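Local coordinates for uncharacterized protein DUF1234 (Pectobacterium atrosepticum SCRI1043, PDB 3BDV) that is of unproven function but has an alpha/beta-hydrolase fold, binds calcium in the crystal and probably acts as a serine hydrolase, at residues M20-P24 with Q35-E39; V76-S82 with A100-A106. All coordinates share one frame; numbering follows the deposited sequence. Where two conformers were deposited one is given.

Contact 1 of 2, residues M20-P24 with Q35-E39; sequences MVLVP and QSHWE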
loop_
_atom_site.group_PDB
_atom_site.type_symbol
_atom_site.label_atom_id
_atom_site.label_comp_id
_atom_site.label_asym_id
_atom_site.label_seq_id
_atom_site.Cartn_x
_atom_site.Cartn_y
_atom_site.Cartn_z
HETATM N N MSE A 20 -5.668 3.142 8.687
HETATM C CA MSE A 20 -4.810 3.082 7.517
HETATM C C MSE A 20 -3.381 3.326 7.942
HETATM O O MSE A 20 -3.111 4.294 8.642
HETATM C CB MSE A 20 -5.162 4.178 6.530
HETATM C CG MSE A 20 -6.593 4.230 6.116
HETATM SE SE MSE A 20 -7.361 2.622 5.454
HETATM C CE MSE A 20 -8.939 3.362 4.613
ATOM N N VAL A 21 -2.472 2.483 7.466
ATOM C CA VAL A 21 -1.035 2.677 7.665
ATOM C C VAL A 21 -0.323 2.866 6.310
ATOM O O VAL A 21 -0.264 1.934 5.520
ATOM C CB VAL A 21 -0.419 1.531 8.480
ATOM C CG1 VAL A 21 1.048 1.814 8.695
ATOM C CG2 VAL A 21 -1.137 1.381 9.838
ATOM N N LEU A 22 0.224 4.066 6.084
ATOM C CA LEU A 22 0.990 4.370 4.886
ATOM C C LEU A 22 2.420 3.845 4.977
ATOM O O LEU A 22 3.124 4.157 5.925
ATOM C CB LEU A 22 1.030 5.879 4.620
ATOM C CG LEU A 22 -0.339 6.496 4.427
ATOM C CD1 LEU A 22 -0.210 8.018 4.684
ATOM C CD2 LEU A 22 -0.891 6.180 3.005
ATOM N N VAL A 23 2.797 2.992 4.025
ATOM C CA VAL A 23 4.153 2.434 3.908
ATOM C C VAL A 23 4.880 2.904 2.632
ATOM O O VAL A 23 4.712 2.324 1.576
ATOM C CB VAL A 23 4.148 0.897 3.929
ATOM C CG1 VAL A 23 5.559 0.355 4.077
ATOM C CG2 VAL A 23 3.225 0.358 5.097
ATOM N N PRO A 24 5.698 3.965 2.733
ATOM C CA PRO A 24 6.492 4.420 1.585
ATOM C C PRO A 24 7.598 3.465 1.202
ATOM O O PRO A 24 7.996 2.610 2.016
ATOM C CB PRO A 24 7.062 5.774 2.053
ATOM C CG PRO A 24 6.138 6.186 3.182
ATOM C CD PRO A 24 5.831 4.887 3.876
ATOM N N GLN A 35 0.852 9.357 -1.215
ATOM C CA GLN A 35 0.791 9.008 0.208
ATOM C C GLN A 35 0.836 10.258 1.103
ATOM O O GLN A 35 0.163 10.313 2.140
ATOM C CB GLN A 35 1.905 8.042 0.562
ATOM C CG GLN A 35 1.639 6.635 0.066
ATOM C CD GLN A 35 2.784 5.690 0.371
ATOM O OE1 GLN A 35 3.936 6.092 0.285
ATOM N NE2 GLN A 35 2.483 4.444 0.715
ATOM N N SER A 36 1.553 11.284 0.641
ATOM C CA SER A 36 1.608 12.550 1.347
ATOM C C SER A 36 0.323 13.369 1.153
ATOM O O SER A 36 -0.150 14.017 2.097
ATOM C CB SER A 36 2.882 13.341 0.979
ATOM O OG SER A 36 4.071 12.632 1.389
ATOM N N HIS A 37 -0.230 13.407 -0.054
ATOM C CA HIS A 37 -1.552 13.990 -0.228
ATOM C C HIS A 37 -2.523 13.352 0.742
ATOM O O HIS A 37 -3.289 14.041 1.435
ATOM C CB HIS A 37 -2.039 13.816 -1.668
ATOM C CG HIS A 37 -1.453 14.824 -2.603
ATOM N ND1 HIS A 37 -2.112 15.976 -2.973
ATOM C CD2 HIS A 37 -0.262 14.839 -3.257
ATOM C CE1 HIS A 37 -1.350 16.664 -3.806
ATOM N NE2 HIS A 37 -0.217 16.005 -3.993
ATOM N N TRP A 38 -2.487 12.042 0.816
ATOM C CA TRP A 38 -3.471 11.320 1.649
ATOM C C TRP A 38 -3.294 11.576 3.146
ATOM O O TRP A 38 -4.273 11.745 3.888
ATOM C CB TRP A 38 -3.464 9.825 1.322
ATOM C CG TRP A 38 -3.932 9.522 -0.070
ATOM C CD1 TRP A 38 -4.236 10.432 -1.078
ATOM C CD2 TRP A 38 -4.075 8.231 -0.650
ATOM N NE1 TRP A 38 -4.607 9.760 -2.198
ATOM C CE2 TRP A 38 -4.490 8.412 -1.984
ATOM C CE3 TRP A 38 -3.914 6.939 -0.168
ATOM C CZ2 TRP A 38 -4.753 7.342 -2.823
ATOM C CZ3 TRP A 38 -4.172 5.889 -1.002
ATOM C CH2 TRP A 38 -4.602 6.098 -2.308
ATOM N N GLU A 39 -2.046 11.663 3.564
ATOM C CA GLU A 39 -1.723 11.995 4.948
ATOM C C GLU A 39 -2.244 13.370 5.324
ATOM O O GLU A 39 -2.798 13.537 6.390
ATOM C CB GLU A 39 -0.234 11.935 5.136
ATOM C CG GLU A 39 0.185 12.041 6.564
ATOM C CD GLU A 39 1.679 12.001 6.709
ATOM O OE1 GLU A 39 2.421 12.357 5.733
ATOM O OE2 GLU A 39 2.091 11.631 7.823
#
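Leu22 reaches from its strand to the helix and lays its two methyl groups along the first turn of segment 35-39. CD1 of Leu22 comes within 3.4 Å of the backbone O of Gln35, while CD2 of Leu22 lies 3.9 Å from CG of Gln35. The leucine and glutamine side chains run past each other in opposite directions, each leaving its own backbone for the other. From CD2 of Leu22 to CE3 of Trp38 the gap is 4.4 Å, a looser approach that comes obliquely to the indole. Beyond CG the Gln35 chain is extended, which carries its amide past Leu22 to the end of the strand. There NE2 of Gln35 donates to Val23 O at 3.2 Å. The N-H points almost straight at the oxygen (174°), yet the donor stands above the carbonyl plane, with a C=O...N angle of only 91°, so the bond misses the lone pairs. At the other end of the amide, OE1 of Gln35 accepts from Ser29 OG and lies 3.3 Å from CA of Pro24. With both ends engaged, the rotation of the amide is probably fixed. The pairing belongs to the beta-alpha-beta unit of strand 19-23, helix 34-41 and strand 46-47, in which the helix runs back roughly antiparallel to the strand, the short axes at 148° and 9.8 Å apart at closest. Glu39 meets CD1 of Leu22 through CB; its extended chain carries the carboxylate off to one side, to salt bridges with Arg47, a residue of the calcium site, and Arg49. Indole NE1 of Trp38 is bonded to Pro172 O.

Contact 2 of 2, residues V76-S82 with A100-A106; sequences VILIGHS and AGVMLVA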
loop_
_atom_site.group_PDB
_atom_site.type_symbol
_atom_site.label_atom_id
_atom_site.label_comp_id
_atom_site.label_asym_id
_atom_site.label_seq_id
_atom_site.Cartn_x
_atom_site.Cartn_y
_atom_site.Cartn_z
ATOM N N VAL A 76 -5.702 -2.939 10.852
ATOM C CA VAL A 76 -4.998 -2.029 9.996
ATOM C C VAL A 76 -5.148 -2.441 8.532
ATOM O O VAL A 76 -5.232 -3.625 8.216
ATOM C CB VAL A 76 -3.513 -1.974 10.368
ATOM C CG1 VAL A 76 -2.687 -1.437 9.255
ATOM C CG2 VAL A 76 -3.322 -1.143 11.625
ATOM N N ILE A 77 -5.194 -1.449 7.660
ATOM C CA ILE A 77 -4.940 -1.680 6.233
ATOM C C ILE A 77 -3.591 -1.093 5.896
ATOM O O ILE A 77 -3.381 0.106 6.090
ATOM C CB ILE A 77 -6.027 -1.053 5.327
ATOM C CG1 ILE A 77 -7.382 -1.719 5.603
ATOM C CG2 ILE A 77 -5.632 -1.216 3.869
ATOM C CD1 ILE A 77 -8.590 -1.093 4.918
ATOM N N LEU A 78 -2.657 -1.938 5.453
ATOM C CA LEU A 78 -1.318 -1.441 5.029
ATOM C C LEU A 78 -1.419 -0.907 3.616
ATOM O O LEU A 78 -1.913 -1.591 2.741
ATOM C CB LEU A 78 -0.294 -2.566 5.067
ATOM C CG LEU A 78 0.033 -3.136 6.459
ATOM C CD1 LEU A 78 1.054 -4.253 6.304
ATOM C CD2 LEU A 78 0.495 -2.039 7.427
ATOM N N ILE A 79 -0.976 0.318 3.386
ATOM C CA ILE A 79 -1.099 0.933 2.027
ATOM C C ILE A 79 0.359 1.199 1.611
ATOM O O ILE A 79 1.033 2.155 2.067
ATOM C CB ILE A 79 -1.936 2.209 2.030
ATOM C CG1 ILE A 79 -3.366 1.989 2.536
ATOM C CG2 ILE A 79 -1.924 2.866 0.630
ATOM C CD1 ILE A 79 -4.180 3.260 2.778
ATOM N N GLY A 80 0.872 0.301 0.775
ATOM C CA GLY A 80 2.268 0.315 0.396
ATOM C C GLY A 80 2.582 0.833 -1.004
ATOM O O GLY A 80 1.801 0.634 -1.908
ATOM N N HIS A 81 3.764 1.407 -1.184
ATOM C CA HIS A 81 4.238 1.785 -2.512
ATOM C C HIS A 81 5.580 1.124 -2.790
ATOM O O HIS A 81 6.507 1.267 -1.998
ATOM C CB HIS A 81 4.393 3.321 -2.630
ATOM C CG HIS A 81 4.873 3.797 -3.973
ATOM N ND1 HIS A 81 5.971 4.612 -4.137
ATOM C CD2 HIS A 81 4.412 3.539 -5.219
ATOM C CE1 HIS A 81 6.154 4.848 -5.423
ATOM N NE2 HIS A 81 5.205 4.223 -6.106
ATOM N N SER A 82 5.700 0.435 -3.925
ATOM C CA SER A 82 7.009 -0.058 -4.395
ATOM C C SER A 82 7.705 -0.992 -3.368
ATOM O O SER A 82 7.139 -2.015 -2.974
ATOM C CB SER A 82 7.875 1.125 -4.830
ATOM O OG SER A 82 8.932 0.672 -5.692
ATOM N N ALA A 100 -6.241 -6.201 8.452
ATOM C CA ALA A 100 -7.551 -6.428 7.800
ATOM C C ALA A 100 -7.368 -6.631 6.307
ATOM O O ALA A 100 -8.103 -7.419 5.696
ATOM C CB ALA A 100 -8.489 -5.235 8.041
ATOM N N GLY A 101 -6.399 -5.917 5.726
ATOM C CA GLY A 101 -6.195 -5.924 4.268
ATOM C C GLY A 101 -4.928 -5.192 3.901
ATOM O O GLY A 101 -4.328 -4.497 4.743
ATOM N N VAL A 102 -4.483 -5.381 2.670
ATOM C CA VAL A 102 -3.325 -4.642 2.193
ATOM C C VAL A 102 -3.586 -4.155 0.784
ATOM O O VAL A 102 -4.261 -4.794 -0.023
ATOM C CB VAL A 102 -1.979 -5.446 2.273
ATOM C CG1 VAL A 102 -1.640 -5.849 3.709
ATOM C CG2 VAL A 102 -2.011 -6.639 1.357
HETATM N N MSE A 103 -3.117 -2.948 0.530
HETATM C CA MSE A 103 -3.222 -2.273 -0.776
HETATM C C MSE A 103 -1.804 -2.065 -1.250
HETATM O O MSE A 103 -1.025 -1.372 -0.567
HETATM C CB MSE A 103 -3.961 -0.931 -0.642
HETATM C CG MSE A 103 -3.943 -0.138 -1.856
HETATM SE SE MSE A 103 -5.355 1.216 -1.735
HETATM C CE MSE A 103 -4.817 2.390 -3.108
ATOM N N LEU A 104 -1.461 -2.692 -2.374
ATOM C CA LEU A 104 -0.096 -2.750 -2.937
ATOM C C LEU A 104 -0.090 -1.909 -4.209
ATOM O O LEU A 104 -0.609 -2.284 -5.240
ATOM C CB LEU A 104 0.343 -4.179 -3.244
ATOM C CG LEU A 104 0.210 -5.125 -2.067
ATOM C CD1 LEU A 104 0.600 -6.617 -2.338
ATOM C CD2 LEU A 104 1.004 -4.566 -0.875
ATOM N N VAL A 105 0.550 -0.753 -4.124
ATOM C CA VAL A 105 0.520 0.166 -5.237
ATOM C C VAL A 105 1.894 0.169 -5.889
ATOM O O VAL A 105 2.880 0.529 -5.249
ATOM C CB VAL A 105 0.189 1.599 -4.769
ATOM C CG1 VAL A 105 0.217 2.580 -6.019
ATOM C CG2 VAL A 105 -1.162 1.623 -4.006
ATOM N N ALA A 106 1.951 -0.257 -7.144
ATOM C CA ALA A 106 3.240 -0.367 -7.870
ATOM C C ALA A 106 4.255 -1.188 -7.051
ATOM O O ALA A 106 5.386 -0.758 -6.804
ATOM C CB ALA A 106 3.819 1.021 -8.254
#
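Strands 76-81 and 100-105 run parallel, their short axes 8° apart, and six backbone hydrogen bonds alternate between them from Ala100 N to Val76 O through to Ser82 N to Val105 O. The central two, Met103 N to Leu78 O and Gly80 N to Met103 O, both 2.9 Å, are nearly straight at the acceptor. CA-H...O contacts supplement the ladder, as where Ile77 CA lies 3.2 Å from Gly101 O.

On one face Leu78 and Val102 stand side by side, pointing the same way, with CB of Leu78 3.8 Å from CG1 of Val102. Gly80 adds no side chain to this face. The other face carries Ile77, Ile79, His81, Met103 and Val105. Here CG2 of Ile77 rests 3.6 Å from Gly101 O, whereas Ile79 CG1 and Met103 CB meet more loosely, at 4.4 Å. The Met103 chain is extended, carrying its selenium away from the strand towards Trp38 of helix 34-41. Near the C-terminal end, with CG anti to the backbone N, the His81 side chain swings its ring along the strand direction, so that CD2 of His81 comes 3.4 Å from Val105 O and 4.0 Å from CB of Ala106. CB of Ser82 sits over the centre of one ring face, and NE2 of His81 is bonded to His163 O.

Ser82 itself has strained backbone angles (58°/-120°) and occupies the N-cap position just before helix 83-93. With Gly80 and Gly84 it matches GxSxG, so this strand-turn-helix is consistent with the nucleophile elbow of alpha/beta hydrolases, set beside a neighbouring parallel strand of the central sheet.

In the fold
From the N terminus, strand 19-23 comes first, and contact 1 closes a short loop as helix 34-41 folds back against it. The chain then passes through strand 46-47 and helix 58-70 to strand 76-81. Contact 2 closes a second loop, around helix 83-93, when strand 99-105 pairs beside 76-81. The loops follow in series, neither nesting nor crossing, yet their contact centres lie only 10 Å apart. Strands 19-23 and 76-81 are sheet neighbours: Val23 N to Ile79 O and Val21 O to Ile79 N, each 2.8 Å, are probable hydrogen bonds. Helix 34-41 also packs on both strands of contact 2, through Trp34 and Trp38.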